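Local coordinates for protein thermotoga maritima TmcAL (Thermotoga maritima, PDB 5Y0T) that belongs to the HIGH nucleotidyl transferase family of the HUP clan and binds adenosine-5'-rp-alpha-thio-triphosphate in a pocket, at residues I34-G39 and L68-V73; Y336-G341 and P360-M365; L390-T395 and R412-H417. All blocks are in the same frame, centred on the assembly; numbering follows the deposited sequence.

In the fold
From the N terminus, interaction 1 comes first: it closes the loop through helix 52-61 by pairing strands 32-38 and 66-70 in the central sheet. Far along the chain, interaction 2 closes a short beta-alpha-beta unit, strand 337-343, helix 346-356 and strand 361-362. Interaction 3 then links helix 381-399 to the short helix 412-415. The three loops follow in series, and none nests in or crosses another, yet the contacts meet in space. Strand 66-70 lies antiparallel to strand 337-343, joining interactions 1 and 2. Asp391 bonds to Tyr336 OH and Val72 N, and Asp413 forms a salt bridge with Arg338, tying the C-terminal helices to strand 337-343 and helix 72-75.

Interaction 1: residues I34-G39 and L68-V73; sequences IAVMSG and LELPVV
Strands 32-38 and 66-70 pair side by side and parallel in the sheet of this HUP-clan, Rossmann-like domain, with Val36 abreast of Leu68 and Met37 abreast of Glu69. Three backbone hydrogen bonds join them, Leu68 N to Ala35 O, Met37 N to Leu68 O and Leu70 N to Met37 O, each 2.8 Å long. The first donor lies nearly along the C=O axis and the second in the carbonyl plane. The third stands 53° above that plane, although its N-H points almost straight at the oxygen.

Apolar contacts run alongside. CG2 of Val36, anti to its backbone N, crosses obliquely against Leu70 CB at 3.7 Å. CG2 of Ile34, placed the same way, meets the CD1 branch of Leu68 at 3.7 Å.

Polar groups gather around Ser38, Gly39 and Glu69. Glu69 is extended, CG anti to the backbone N (chi1 -177°), and one water donates to its OE2 (2.8 Å) and to Leu70 O (2.6 Å) while weakly accepting from Gly39 N. Glu69 OE1 forms a salt bridge with Lys52, and Ser38 OG bonds to Glu9.

The side chain of Met37 lies about 7 Å from the bound adenosine-5'-rp-alpha-thio-triphosphate. Helix 79-92 covers the face bearing Val36, Leu68 and Leu70 through Val89 and Phe82. Strand 3-8 flanks strand 32-38 on its other edge, and strand 337-343 adjoins strand 66-70, its Leu340 touching Met37 and Glu69.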
loop_
_atom_site.group_PDB
_atom_site.type_symbol
_atom_site.label_atom_id
_atom_site.label_comp_id
_atom_site.label_asym_id
_atom_site.label_seq_id
_atom_site.Cartn_x
_atom_site.Cartn_y
_atom_site.Cartn_z
ATOM N N ILE A 34 20.250 30.232 7.084
ATOM C CA ILE A 34 19.003 29.518 6.925
ATOM C C ILE A 34 19.258 28.262 6.105
ATOM O O ILE A 34 19.893 28.328 5.053
ATOM C CB ILE A 34 17.959 30.396 6.227
ATOM C CG1 ILE A 34 17.614 31.610 7.107
ATOM C CG2 ILE A 34 16.718 29.584 5.894
ATOM C CD1 ILE A 34 16.741 32.635 6.381
ATOM N N ALA A 35 18.780 27.116 6.582
ATOM C CA ALA A 35 18.917 25.870 5.813
ATOM C C ALA A 35 17.562 25.410 5.309
ATOM O O ALA A 35 16.584 25.515 6.033
ATOM C CB ALA A 35 19.554 24.779 6.662
ATOM N N VAL A 36 17.507 24.940 4.064
ATOM C CA VAL A 36 16.339 24.220 3.569
ATOM C C VAL A 36 16.786 22.775 3.451
ATOM O O VAL A 36 17.758 22.466 2.760
ATOM C CB VAL A 36 15.778 24.791 2.210
ATOM C CG1 VAL A 36 16.807 24.711 1.044
ATOM C CG2 VAL A 36 14.458 24.095 1.831
ATOM N N MET A 37 16.075 21.902 4.168
ATOM C CA MET A 37 16.507 20.539 4.424
ATOM C C MET A 37 15.432 19.540 3.996
ATOM O O MET A 37 14.256 19.718 4.299
ATOM C CB MET A 37 16.816 20.350 5.923
ATOM C CG MET A 37 17.453 19.008 6.300
ATOM S SD MET A 37 17.575 18.785 8.089
ATOM C CE MET A 37 15.881 18.286 8.432
ATOM N N SER A 38 15.845 18.490 3.301
ATOM C CA SER A 38 14.954 17.371 3.038
ATOM C C SER A 38 14.418 16.820 4.350
ATOM O O SER A 38 15.129 16.768 5.357
ATOM C CB SER A 38 15.687 16.271 2.271
ATOM O OG SER A 38 16.010 16.706 0.959
ATOM N N GLY A 39 13.191 16.323 4.280
ATOM C CA GLY A 39 12.425 15.826 5.405
ATOM C C GLY A 39 12.860 14.427 5.772
ATOM O O GLY A 39 13.999 14.213 6.194
ATOM N N LEU A 68 14.232 25.054 7.430
ATOM C CA LEU A 68 13.005 24.923 6.641
ATOM C C LEU A 68 12.931 23.529 6.055
ATOM O O LEU A 68 13.963 22.933 5.764
ATOM C CB LEU A 68 12.981 25.944 5.504
ATOM C CG LEU A 68 13.465 27.347 5.873
ATOM C CD1 LEU A 68 13.521 28.270 4.637
ATOM C CD2 LEU A 68 12.564 27.919 6.935
ATOM N N GLU A 69 11.726 22.988 5.889
ATOM C CA GLU A 69 11.610 21.726 5.163
ATOM C C GLU A 69 11.517 21.961 3.654
ATOM O O GLU A 69 10.725 22.785 3.190
ATOM C CB GLU A 69 10.389 20.913 5.619
ATOM C CG GLU A 69 10.336 19.570 4.900
ATOM C CD GLU A 69 9.255 18.625 5.419
ATOM O OE1 GLU A 69 8.498 19.006 6.345
ATOM O OE2 GLU A 69 9.161 17.500 4.881
ATOM N N LEU A 70 12.342 21.247 2.897
ATOM C CA LEU A 70 12.180 21.162 1.444
ATOM C C LEU A 70 11.030 20.186 1.209
ATOM O O LEU A 70 11.133 19.026 1.594
ATOM C CB LEU A 70 13.474 20.673 0.784
ATOM C CG LEU A 70 13.454 20.395 -0.735
ATOM C CD1 LEU A 70 13.130 21.674 -1.489
ATOM C CD2 LEU A 70 14.777 19.821 -1.200
ATOM N N PRO A 71 9.910 20.654 0.624
ATOM C CA PRO A 71 8.765 19.733 0.516
ATOM C C PRO A 71 9.103 18.435 -0.201
ATOM O O PRO A 71 9.933 18.436 -1.119
ATOM C CB PRO A 71 7.732 20.554 -0.278
ATOM C CG PRO A 71 8.008 21.980 0.213
ATOM C CD PRO A 71 9.548 22.028 0.235
ATOM N N VAL A 72 8.467 17.349 0.225
ATOM C CA VAL A 72 8.730 16.004 -0.309
ATOM C C VAL A 72 8.719 15.946 -1.834
ATOM O O VAL A 72 9.522 15.244 -2.443
ATOM C CB VAL A 72 7.693 14.983 0.225
ATOM C CG1 VAL A 72 7.853 13.621 -0.468
ATOM C CG2 VAL A 72 7.810 14.854 1.748
ATOM N N VAL A 73 7.803 16.679 -2.458
ATOM C CA VAL A 73 7.680 16.601 -3.902
ATOM C C VAL A 73 8.975 17.056 -4.606
ATOM O O VAL A 73 9.247 16.624 -5.724
ATOM C CB VAL A 73 6.457 17.434 -4.400
ATOM C CG1 VAL A 73 6.642 18.949 -4.094
ATOM C CG2 VAL A 73 6.194 17.165 -5.874
HETATM O O HOH W 1 10.852 16.732 2.845
#

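Interaction 2: residues Y336-G341 and P360-M365; sequences YIRILG and PIVTNM
Backbone pairing comes first: strands 337-343 and 361-362 pair in parallel, the two strands of a beta-alpha-beta unit whose connecting helix is 346-356. Ile337 N donates to Pro360 O (2.9 Å) and Val362 N to Ile337 O (2.8 Å), and Ile339 N reaches Val362 O (3.0 Å). All three bonds are nearly straight, at 174° to 178°, so these few residues are held in firm register although strand 361-362 is very short. On its other side strand 337-343 pairs antiparallel with strand 66-70, where Leu340 and Gly341 both face Val67 in a classic beta bulge.

Apolar packing is centred on Ile339. Its CG1, anti to the carbonyl carbon, lies against Ile361 CG2, and it comes within 3.6 Å of Thr363 CG2; the side chains of Ile339 and Thr363 run alongside each other in one direction. Leu350 and Met353 of helix 346-356 cover Ile339 and Ile361, respectively.

Around Arg338 the contact turns polar. The chain leaves with CG anti to the backbone N and bends at chi2 (82°), so that the Arg338 and Met365 side chains cross at about a right angle. Met365 CG sits over the centre of one guanidinium face, 3.5 Å from CZ, while Leu340 CD2 lies off-centre over the other. At the edge, a water in plane accepts from NE (2.8 Å) and donates to Ile339 O and Thr363 O (2.7 Å). NH2 forms a salt bridge with Asp413, and NH1 a long, weak ion pair with Glu69. Tyr336 OH bonds to Asp391.

This buried cation is thus sandwiched by aliphatic groups on its faces; the water holds NE, while Asp413, and weakly Glu69, balance the charge and probably fix the rotation of the guanidinium.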
loop_
_atom_site.group_PDB
_atom_site.type_symbol
_atom_site.label_atom_id
_atom_site.label_comp_id
_atom_site.label_asym_id
_atom_site.label_seq_id
_atom_site.Cartn_x
_atom_site.Cartn_y
_atom_site.Cartn_z
ATOM N N TYR A 336 4.476 27.011 0.212
ATOM C CA TYR A 336 4.593 27.437 1.615
ATOM C C TYR A 336 6.034 27.293 2.083
ATOM O O TYR A 336 6.829 26.548 1.495
ATOM C CB TYR A 336 3.670 26.598 2.552
ATOM C CG TYR A 336 3.854 25.113 2.312
ATOM C CD1 TYR A 336 4.876 24.399 2.932
ATOM C CD2 TYR A 336 3.046 24.438 1.401
ATOM C CE1 TYR A 336 5.074 23.048 2.665
ATOM C CE2 TYR A 336 3.238 23.098 1.133
ATOM C CZ TYR A 336 4.233 22.401 1.766
ATOM O OH TYR A 336 4.408 21.060 1.459
ATOM N N ILE A 337 6.353 28.002 3.149
ATOM C CA ILE A 337 7.616 27.818 3.829
ATOM C C ILE A 337 7.343 27.113 5.153
ATOM O O ILE A 337 6.721 27.692 6.041
ATOM C CB ILE A 337 8.322 29.161 4.088
ATOM C CG1 ILE A 337 8.679 29.831 2.752
ATOM C CG2 ILE A 337 9.585 28.919 4.907
ATOM C CD1 ILE A 337 8.945 31.343 2.861
ATOM N N ARG A 338 7.816 25.877 5.289
ATOM C CA ARG A 338 7.599 25.112 6.524
ATOM C C ARG A 338 8.789 25.313 7.465
ATOM O O ARG A 338 9.908 25.008 7.098
ATOM C CB ARG A 338 7.412 23.611 6.220
ATOM C CG ARG A 338 7.431 22.702 7.479
ATOM C CD ARG A 338 6.074 22.679 8.200
ATOM N NE ARG A 338 6.117 21.842 9.409
ATOM C CZ ARG A 338 5.943 20.523 9.401
ATOM N NH1 ARG A 338 5.686 19.894 8.255
ATOM N NH2 ARG A 338 5.994 19.837 10.538
ATOM N N ILE A 339 8.541 25.807 8.676
ATOM C CA ILE A 339 9.605 25.988 9.664
ATOM C C ILE A 339 9.742 24.715 10.484
ATOM O O ILE A 339 8.797 24.336 11.164
ATOM C CB ILE A 339 9.312 27.146 10.651
ATOM C CG1 ILE A 339 8.970 28.457 9.928
ATOM C CG2 ILE A 339 10.462 27.303 11.664
ATOM C CD1 ILE A 339 9.974 28.907 8.932
ATOM N N LEU A 340 10.877 24.023 10.373
ATOM C CA LEU A 340 11.137 22.860 11.222
ATOM C C LEU A 340 11.808 23.217 12.542
ATOM O O LEU A 340 11.722 22.455 13.503
ATOM C CB LEU A 340 11.993 21.832 10.480
ATOM C CG LEU A 340 11.327 21.147 9.286
ATOM C CD1 LEU A 340 12.348 20.243 8.641
ATOM C CD2 LEU A 340 10.044 20.349 9.693
ATOM N N GLY A 341 12.490 24.362 12.591
ATOM C CA GLY A 341 13.138 24.773 13.817
ATOM C C GLY A 341 13.878 26.094 13.688
ATOM O O GLY A 341 14.199 26.538 12.574
ATOM N N PRO A 360 3.435 31.842 2.244
ATOM C CA PRO A 360 2.922 31.737 3.617
ATOM C C PRO A 360 3.875 30.930 4.489
ATOM O O PRO A 360 4.411 29.926 4.029
ATOM C CB PRO A 360 1.584 30.996 3.446
ATOM C CG PRO A 360 1.206 31.219 2.030
ATOM C CD PRO A 360 2.501 31.257 1.268
ATOM N N ILE A 361 4.090 31.373 5.719
ATOM C CA ILE A 361 4.985 30.672 6.631
ATOM C C ILE A 361 4.163 29.793 7.569
ATOM O O ILE A 361 3.232 30.271 8.217
ATOM C CB ILE A 361 5.837 31.677 7.437
ATOM C CG1 ILE A 361 6.816 32.384 6.500
ATOM C CG2 ILE A 361 6.587 30.982 8.566
ATOM C CD1 ILE A 361 7.308 33.717 7.027
ATOM N N VAL A 362 4.496 28.509 7.616
ATOM C CA VAL A 362 3.815 27.564 8.495
ATOM C C VAL A 362 4.745 27.207 9.651
ATOM O O VAL A 362 5.796 26.618 9.431
ATOM C CB VAL A 362 3.400 26.273 7.735
ATOM C CG1 VAL A 362 2.744 25.259 8.686
ATOM C CG2 VAL A 362 2.471 26.610 6.566
ATOM N N THR A 363 4.380 27.604 10.866
ATOM C CA THR A 363 5.097 27.186 12.077
ATOM C C THR A 363 4.240 26.139 12.776
ATOM O O THR A 363 4.666 25.011 13.032
ATOM C CB THR A 363 5.415 28.368 13.055
ATOM O OG1 THR A 363 4.278 29.227 13.177
ATOM C CG2 THR A 363 6.585 29.187 12.546
ATOM N N ASN A 364 3.023 26.538 13.092
ATOM C CA ASN A 364 2.085 25.683 13.792
ATOM C C ASN A 364 1.253 24.909 12.776
ATOM O O ASN A 364 0.332 25.459 12.162
ATOM C CB ASN A 364 1.201 26.563 14.684
ATOM C CG ASN A 364 0.394 25.776 15.695
ATOM O OD1 ASN A 364 0.118 24.591 15.510
ATOM N ND2 ASN A 364 -0.022 26.457 16.775
ATOM N N MET A 365 1.526 23.616 12.650
ATOM C CA MET A 365 0.878 22.820 11.603
ATOM C C MET A 365 -0.624 22.692 11.850
ATOM O O MET A 365 -1.411 22.643 10.908
ATOM C CB MET A 365 1.529 21.441 11.497
ATOM C CG MET A 365 2.781 21.407 10.602
ATOM S SD MET A 365 2.440 21.743 8.862
ATOM C CE MET A 365 1.869 20.125 8.308
HETATM O O HOH W 2 6.324 23.451 11.661
#

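Interaction 3: residues L390-T395 and R412-H417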
loop_
_atom_site.group_PDB
_atom_site.type_symbol
_atom_site.label_atom_id
_atom_site.label_comp_id
_atom_site.label_asym_id
_atom_site.label_seq_id
_atom_site.Cartn_x
_atom_site.Cartn_y
_atom_site.Cartn_z
ATOM N N LEU A 390 1.207 15.691 1.187
ATOM C CA LEU A 390 2.299 14.756 0.899
ATOM C C LEU A 390 3.369 14.808 1.984
ATOM O O LEU A 390 3.855 13.758 2.437
ATOM C CB LEU A 390 2.902 15.050 -0.485
ATOM C CG LEU A 390 4.126 14.218 -0.872
ATOM C CD1 LEU A 390 3.832 12.699 -0.779
ATOM C CD2 LEU A 390 4.617 14.591 -2.248
ATOM N N ASP A 391 3.722 16.014 2.439
ATOM C CA ASP A 391 4.697 16.139 3.531
ATOM C C ASP A 391 4.245 15.378 4.789
ATOM O O ASP A 391 5.031 14.655 5.415
ATOM C CB ASP A 391 4.943 17.617 3.880
ATOM C CG ASP A 391 5.719 18.358 2.797
ATOM O OD1 ASP A 391 6.231 17.702 1.860
ATOM O OD2 ASP A 391 5.798 19.609 2.875
ATOM N N VAL A 392 2.972 15.527 5.133
ATOM C CA VAL A 392 2.380 14.868 6.313
ATOM C C VAL A 392 2.307 13.349 6.131
ATOM O O VAL A 392 2.637 12.579 7.041
ATOM C CB VAL A 392 0.971 15.423 6.595
ATOM C CG1 VAL A 392 0.241 14.586 7.664
ATOM C CG2 VAL A 392 1.072 16.877 7.029
ATOM N N LYS A 393 1.893 12.934 4.937
ATOM C CA LYS A 393 1.777 11.517 4.610
ATOM C C LYS A 393 3.142 10.828 4.704
ATOM O O LYS A 393 3.257 9.714 5.230
ATOM C CB LYS A 393 1.171 11.348 3.209
ATOM C CG LYS A 393 1.300 9.941 2.629
ATOM C CD LYS A 393 0.364 9.726 1.431
ATOM C CE LYS A 393 0.723 10.589 0.232
ATOM N NZ LYS A 393 -0.286 10.481 -0.879
ATOM N N ALA A 394 4.181 11.491 4.204
ATOM C CA ALA A 394 5.524 10.922 4.251
ATOM C C ALA A 394 5.974 10.716 5.695
ATOM O O ALA A 394 6.563 9.684 6.032
ATOM C CB ALA A 394 6.516 11.811 3.507
ATOM N N THR A 395 5.711 11.704 6.541
ATOM C CA THR A 395 6.030 11.595 7.967
ATOM C C THR A 395 5.278 10.456 8.629
ATOM O O THR A 395 5.848 9.673 9.395
ATOM C CB THR A 395 5.709 12.928 8.720
ATOM O OG1 THR A 395 6.442 13.993 8.112
ATOM C CG2 THR A 395 6.097 12.859 10.186
ATOM N N ARG A 412 3.299 13.120 13.766
ATOM C CA ARG A 412 4.397 13.922 14.303
ATOM C C ARG A 412 4.462 15.327 13.720
ATOM O O ARG A 412 4.935 16.243 14.395
ATOM C CB ARG A 412 5.734 13.182 14.123
ATOM C CG ARG A 412 5.849 12.040 15.145
ATOM C CD ARG A 412 7.044 11.133 14.882
ATOM N NE ARG A 412 8.350 11.793 15.056
ATOM C CZ ARG A 412 8.932 12.012 16.231
ATOM N NH1 ARG A 412 8.305 11.695 17.361
ATOM N NH2 ARG A 412 10.135 12.582 16.286
ATOM N N ASP A 413 3.964 15.540 12.503
ATOM C CA ASP A 413 3.904 16.923 12.033
ATOM C C ASP A 413 3.015 17.805 12.903
ATOM O O ASP A 413 3.218 19.010 12.986
ATOM C CB ASP A 413 3.417 16.993 10.611
ATOM C CG ASP A 413 4.476 16.582 9.648
ATOM O OD1 ASP A 413 4.286 15.541 9.011
ATOM O OD2 ASP A 413 5.514 17.280 9.577
ATOM N N PHE A 414 1.964 17.234 13.461
ATOM C CA PHE A 414 1.121 18.009 14.360
ATOM C C PHE A 414 1.561 17.978 15.816
ATOM O O PHE A 414 1.348 18.947 16.544
ATOM C CB PHE A 414 -0.332 17.570 14.180
ATOM C CG PHE A 414 -0.815 17.784 12.778
ATOM C CD1 PHE A 414 -1.229 19.047 12.363
ATOM C CD2 PHE A 414 -0.773 16.753 11.844
ATOM C CE1 PHE A 414 -1.633 19.270 11.052
ATOM C CE2 PHE A 414 -1.191 16.968 10.519
ATOM C CZ PHE A 414 -1.626 18.218 10.127
ATOM N N SER A 415 2.163 16.879 16.247
ATOM C CA SER A 415 2.492 16.743 17.668
ATOM C C SER A 415 3.824 17.419 18.031
ATOM O O SER A 415 4.008 17.851 19.163
ATOM C CB SER A 415 2.494 15.263 18.076
ATOM O OG SER A 415 3.599 14.578 17.530
ATOM N N ILE A 416 4.742 17.514 17.071
ATOM C CA ILE A 416 6.067 18.094 17.316
ATOM C C ILE A 416 6.122 19.504 16.758
ATOM O O ILE A 416 6.063 19.691 15.546
ATOM C CB ILE A 416 7.209 17.287 16.641
ATOM C CG1 ILE A 416 7.140 15.781 16.963
ATOM C CG2 ILE A 416 8.594 17.914 16.963
ATOM C CD1 ILE A 416 7.206 15.417 18.428
ATOM N N HIS A 417 6.240 20.502 17.622
ATOM C CA HIS A 417 6.358 21.876 17.136
ATOM C C HIS A 417 7.796 22.139 16.661
ATOM O O HIS A 417 8.686 21.344 16.951
ATOM C CB HIS A 417 5.908 22.857 18.237
ATOM C CG HIS A 417 4.427 22.815 18.472
ATOM N ND1 HIS A 417 3.850 22.054 19.467
ATOM C CD2 HIS A 417 3.402 23.374 17.784
ATOM C CE1 HIS A 417 2.534 22.172 19.403
ATOM N NE2 HIS A 417 2.237 22.968 18.392
#
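Two similar first torsions bring Thr395 and Asp413 together: chi1 is -57° in Thr395 and -76° in Asp413, so OG1 and CG each lie anti to their own carbonyl carbon, beside the backbone N. The result is a helix-helix contact in the C-terminal part of this HUP-clan protein, between the long helix 381-399 and the single turn 412-415. Thr395 OG1 lies 2.8 Å from Asp413 OD1, and one turn back in its own helix Asp391 O is 3.1 Å from the same hydroxyl. Lys52, from helix 52-61, supplies a second tie: its NZ bonds to Thr395 OG1 and forms a salt bridge with Asp413 OD2, an oxygen it shares with Arg338 NH2. The buried carboxylate is thereby faced by positive charge, which would favour its ionised form.

Apolar contacts adjoin this polar pair in two places. Val392 CG1, anti to its backbone N (chi1 170°), approaches Phe414 CE2 at 4.0 Å, the two side chains crossing at about a right angle. Elsewhere, the methyl CG2 of Thr395 rests against Arg412 CB, also at 4.0 Å. Arg412 itself forms a salt bridge through NH2 with Asp51, and Phe53 of helix 52-61 packs on Arg412, Asp413 and Ile416. Lys393, on the far side of its helix, packs on Arg262 of the second subunit. Besides meeting the hydroxyl, Asp413 OD1 comes close to carbons of the long helix, lying 3.0 Å from Thr395 CB and 3.4 Å from Val392 CA.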